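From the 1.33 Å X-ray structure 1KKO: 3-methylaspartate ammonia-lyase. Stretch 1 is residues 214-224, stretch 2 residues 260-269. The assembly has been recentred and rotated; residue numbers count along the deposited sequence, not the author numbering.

Stretch 1 (214-224) YVRWLSDRILS
Stretch 2 (260-269) SLEKEAQGLP

Stretch 1 is helical throughout, and the helix runs beyond it at both ends. Its backbone bonds follow the i to i+4 pattern, from Leu218 N to Tyr214 O (2.8 Å) through Ser224 N to Asp220 O (2.8 Å). Stretch 2 lies against one side of this helix, along Val215, Arg216, Ser219, Ile222 and Leu223. Both stretches advance in the same general sense. Two pairs set the register: Arg216 CA to Glu264 CA is 4.7 Å, and Ser219 CA to Ala265 CA is 5.4 Å. Together the stretches bury 517 Å².

Ser260 is out of reach of the helix. Residues 261-265 have helical phi/psi but lack the regular helical bonds. Instead, i to i+3 bonds tie the segment together: Glu264 N to Leu261 O is 3.0 Å, Ala265 N to Glu262 O is 3.1 Å, and Gln266 N to Lys263 O is 3.3 Å. Leu261 (chi1 m, chi2 t) points sideways, and its O lies 4.3 Å from Val215 CG1. Glu262 points away. Lys263 points sideways and is modelled only to CB.

Glu264 points toward the helix with chi1 and chi2 both m. Its CB packs 3.6 Å from CG1 of Val215, whose chi1 is t. Glu264 O accepts a short hydrogen bond from Ser219 OG at 2.6 Å; the p rotamer of Ser219 places the hydroxyl there.

Ala265 points away, yet its backbone stays close: Ala265 O is 3.5 Å from Ser219 CB. The methyl makes a looser apolar contact, Ala265 CB to Val215 CG1 at 4.4 Å. Ala265 also starts a type I' turn that ends at Leu268, with Leu268 N to Ala265 O at 3.1 Å.

Gln266 has left-handed phi/psi of 50/46 and chi1 m, chi2 t, chi3 82°. It has the largest covered area in stretch 2, 102 Å². Its amide nitrogen uses two acceptors: NE2 donates to Ser219 OG at 2.9 Å, nearly straight at 173°, and to Asp220 OD1 at 2.8 Å. Ser219 OG therefore accepts from Gln266 while donating to the Glu264 carbonyl. Asp220 (chi1 -87°, m; chi2 -15°) is also held by Arg216 (chi1 t, chi2 p, chi3 t, chi4 -147°): Arg216 NE donates to Asp220 OD2 at 3.1 Å, and a salt bridge joins Arg216 NH2 to Asp220 OD1 at 3.0 Å. Gln266 OE1 sits over one face of the guanidinium, 3.1 Å from Arg216 NH2, at an angle too poor for a hydrogen bond. One water donates to both Asp220 OD1 (3.0 Å) and Gln266 OE1 (3.2 Å). Leu223 (chi1 m, chi2 t) brings CD1 to 3.9 Å from Gln266 CD.

Gly267 has phi/psi of 93/-12. A CB here would jam against the carbonyl O of Gln266, so the backbone calls for glycine.

Leu268, extended at -81/133 with chi1 m and chi2 t, points toward the helix. Its CD1 meets CD1 of Ile222 (chi1 m, chi2 t) at 3.9 Å and Ser219 CB at 4.1 Å. Pro269 is out of reach.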

# COMPACT_ATOMS: atom_id res chain seq x y z
N TYR A 214 20.36 1.39 -19.97
CA TYR A 214 19.38 1.72 -18.94
C TYR A 214 19.91 2.72 -17.91
O TYR A 214 19.21 3.65 -17.52
CB TYR A 214 18.88 0.46 -18.24
CG TYR A 214 17.88 0.81 -17.17
CD1 TYR A 214 16.59 1.19 -17.51
CD2 TYR A 214 18.23 0.82 -15.82
CE1 TYR A 214 15.68 1.55 -16.54
CE2 TYR A 214 17.32 1.16 -14.86
CZ TYR A 214 16.05 1.54 -15.22
OH TYR A 214 15.15 1.89 -14.24
N VAL A 215 21.15 2.54 -17.46
CA VAL A 215 21.71 3.46 -16.48
C VAL A 215 21.76 4.86 -17.07
O VAL A 215 21.46 5.85 -16.38
CB VAL A 215 23.11 3.03 -16.00
CG1 VAL A 215 23.68 4.05 -15.04
CG2 VAL A 215 23.04 1.68 -15.31
N ARG A 216 22.13 4.96 -18.34
CA ARG A 216 22.19 6.25 -19.01
C ARG A 216 20.80 6.86 -19.12
O ARG A 216 20.62 8.06 -18.88
CB ARG A 216 22.81 6.09 -20.40
CG ARG A 216 22.99 7.40 -21.15
CD ARG A 216 23.87 8.39 -20.44
NE ARG A 216 23.53 9.76 -20.77
CZ ARG A 216 24.41 10.75 -20.84
NH1 ARG A 216 25.70 10.53 -20.60
NH2 ARG A 216 24.00 11.97 -21.16
N TRP A 217 19.83 6.04 -19.49
CA TRP A 217 18.45 6.50 -19.59
C TRP A 217 18.00 7.01 -18.23
O TRP A 217 17.35 8.05 -18.12
CB TRP A 217 17.52 5.38 -20.05
CG TRP A 217 16.11 5.86 -20.06
CD1 TRP A 217 15.48 6.51 -21.08
CD2 TRP A 217 15.18 5.81 -18.98
NE1 TRP A 217 14.20 6.84 -20.71
CE2 TRP A 217 13.99 6.42 -19.42
CE3 TRP A 217 15.22 5.28 -17.68
CZ2 TRP A 217 12.86 6.53 -18.62
CZ3 TRP A 217 14.10 5.40 -16.89
CH2 TRP A 217 12.93 6.01 -17.36
N LEU A 218 18.36 6.27 -17.19
CA LEU A 218 17.97 6.57 -15.82
C LEU A 218 18.54 7.90 -15.34
O LEU A 218 17.81 8.77 -14.86
CB LEU A 218 18.41 5.42 -14.93
CG LEU A 218 18.31 5.59 -13.42
CD1 LEU A 218 16.88 5.88 -13.01
CD2 LEU A 218 18.83 4.33 -12.77
N SER A 219 19.85 8.07 -15.47
CA SER A 219 20.46 9.33 -15.05
C SER A 219 19.95 10.50 -15.92
O SER A 219 19.69 11.59 -15.40
CB SER A 219 21.98 9.25 -15.05
OG SER A 219 22.47 8.88 -16.31
N ASP A 220 19.79 10.27 -17.22
CA ASP A 220 19.23 11.30 -18.10
C ASP A 220 17.83 11.72 -17.62
O ASP A 220 17.50 12.90 -17.58
CB ASP A 220 19.11 10.79 -19.54
CG ASP A 220 20.37 11.00 -20.36
OD1 ASP A 220 21.25 11.78 -19.95
OD2 ASP A 220 20.55 10.40 -21.44
N ARG A 221 17.01 10.73 -17.27
CA ARG A 221 15.63 10.99 -16.87
C ARG A 221 15.58 11.82 -15.60
O ARG A 221 14.80 12.76 -15.49
CB ARG A 221 14.88 9.67 -16.64
CG ARG A 221 13.38 9.82 -16.60
CD ARG A 221 12.77 10.19 -17.94
NE ARG A 221 11.32 10.11 -17.94
CZ ARG A 221 10.55 10.53 -18.93
NH1 ARG A 221 11.08 11.06 -20.03
NH2 ARG A 221 9.23 10.43 -18.83
N ILE A 222 16.42 11.46 -14.64
CA ILE A 222 16.52 12.19 -13.38
C ILE A 222 16.96 13.63 -13.64
O ILE A 222 16.33 14.56 -13.15
CB ILE A 222 17.49 11.47 -12.41
CG1 ILE A 222 16.87 10.15 -11.93
CG2 ILE A 222 17.83 12.37 -11.23
CD1 ILE A 222 17.89 9.18 -11.36
N LEU A 223 18.03 13.80 -14.41
CA LEU A 223 18.55 15.13 -14.68
C LEU A 223 17.57 15.97 -15.50
O LEU A 223 17.50 17.19 -15.32
CB LEU A 223 19.92 15.05 -15.37
CG LEU A 223 21.03 14.45 -14.50
CD1 LEU A 223 22.30 14.22 -15.30
CD2 LEU A 223 21.31 15.33 -13.29
N SER A 224 16.78 15.32 -16.36
CA SER A 224 15.79 16.02 -17.18
C SER A 224 14.52 16.42 -16.41
O SER A 224 14.05 17.55 -16.52
CB SER A 224 15.38 15.14 -18.36
OG SER A 224 14.36 15.76 -19.13
N SER A 260 32.74 0.22 -15.29
CA SER A 260 32.43 0.92 -16.53
C SER A 260 31.06 1.60 -16.51
O SER A 260 30.79 2.47 -17.32
CB SER A 260 32.54 -0.02 -17.73
OG SER A 260 31.39 -0.84 -17.89
N LEU A 261 30.20 1.19 -15.58
CA LEU A 261 28.88 1.79 -15.49
C LEU A 261 28.90 3.16 -14.81
O LEU A 261 27.95 3.93 -14.95
CB LEU A 261 27.91 0.87 -14.75
CG LEU A 261 27.61 -0.47 -15.41
CD1 LEU A 261 26.73 -1.30 -14.50
CD2 LEU A 261 26.95 -0.31 -16.75
N GLU A 262 29.97 3.48 -14.09
CA GLU A 262 30.01 4.73 -13.34
C GLU A 262 29.75 5.94 -14.23
O GLU A 262 29.02 6.85 -13.86
CB GLU A 262 31.32 4.91 -12.57
CG GLU A 262 31.23 6.00 -11.52
CD GLU A 262 32.48 6.15 -10.66
OE1 GLU A 262 33.33 5.24 -10.66
OE2 GLU A 262 32.58 7.17 -9.95
N LYS A 263 30.36 5.96 -15.41
CA LYS A 263 30.19 7.08 -16.33
C LYS A 263 28.73 7.30 -16.71
O LYS A 263 28.30 8.44 -16.90
CB LYS A 263 31.03 6.88 -17.59
N GLU A 264 27.98 6.21 -16.83
CA GLU A 264 26.59 6.30 -17.28
C GLU A 264 25.69 6.95 -16.22
O GLU A 264 24.60 7.43 -16.54
CB GLU A 264 26.05 4.91 -17.65
CG GLU A 264 26.98 4.06 -18.50
CD GLU A 264 27.36 4.69 -19.83
OE1 GLU A 264 28.32 4.19 -20.46
OE2 GLU A 264 26.69 5.65 -20.26
N ALA A 265 26.17 6.99 -14.98
CA ALA A 265 25.39 7.55 -13.87
C ALA A 265 25.47 9.08 -13.79
O ALA A 265 24.75 9.70 -13.01
CB ALA A 265 25.83 6.93 -12.56
N GLN A 266 26.37 9.68 -14.58
CA GLN A 266 26.51 11.14 -14.66
C GLN A 266 26.63 11.83 -13.29
O GLN A 266 25.98 12.84 -13.03
CB GLN A 266 25.35 11.74 -15.45
CG GLN A 266 25.27 11.20 -16.86
CD GLN A 266 24.24 11.90 -17.70
OE1 GLN A 266 24.51 12.97 -18.25
NE2 GLN A 266 23.06 11.29 -17.84
N GLY A 267 27.47 11.28 -12.42
CA GLY A 267 27.72 11.90 -11.13
C GLY A 267 26.86 11.41 -9.98
O GLY A 267 27.14 11.72 -8.83
N LEU A 268 25.80 10.66 -10.28
CA LEU A 268 24.94 10.10 -9.24
C LEU A 268 25.63 8.85 -8.71
O LEU A 268 26.10 8.04 -9.50
CB LEU A 268 23.58 9.75 -9.83
CG LEU A 268 22.84 10.91 -10.52
CD1 LEU A 268 21.55 10.45 -11.19
CD2 LEU A 268 22.56 12.02 -9.53
N PRO A 269 25.72 8.68 -7.39
CA PRO A 269 26.36 7.48 -6.84
C PRO A 269 25.67 6.23 -7.34
O PRO A 269 24.45 6.23 -7.49
CB PRO A 269 26.17 7.63 -5.33
CG PRO A 269 25.88 9.08 -5.10
CD PRO A 269 25.21 9.58 -6.33
O HOH W 1 22.08 14.59 -19.47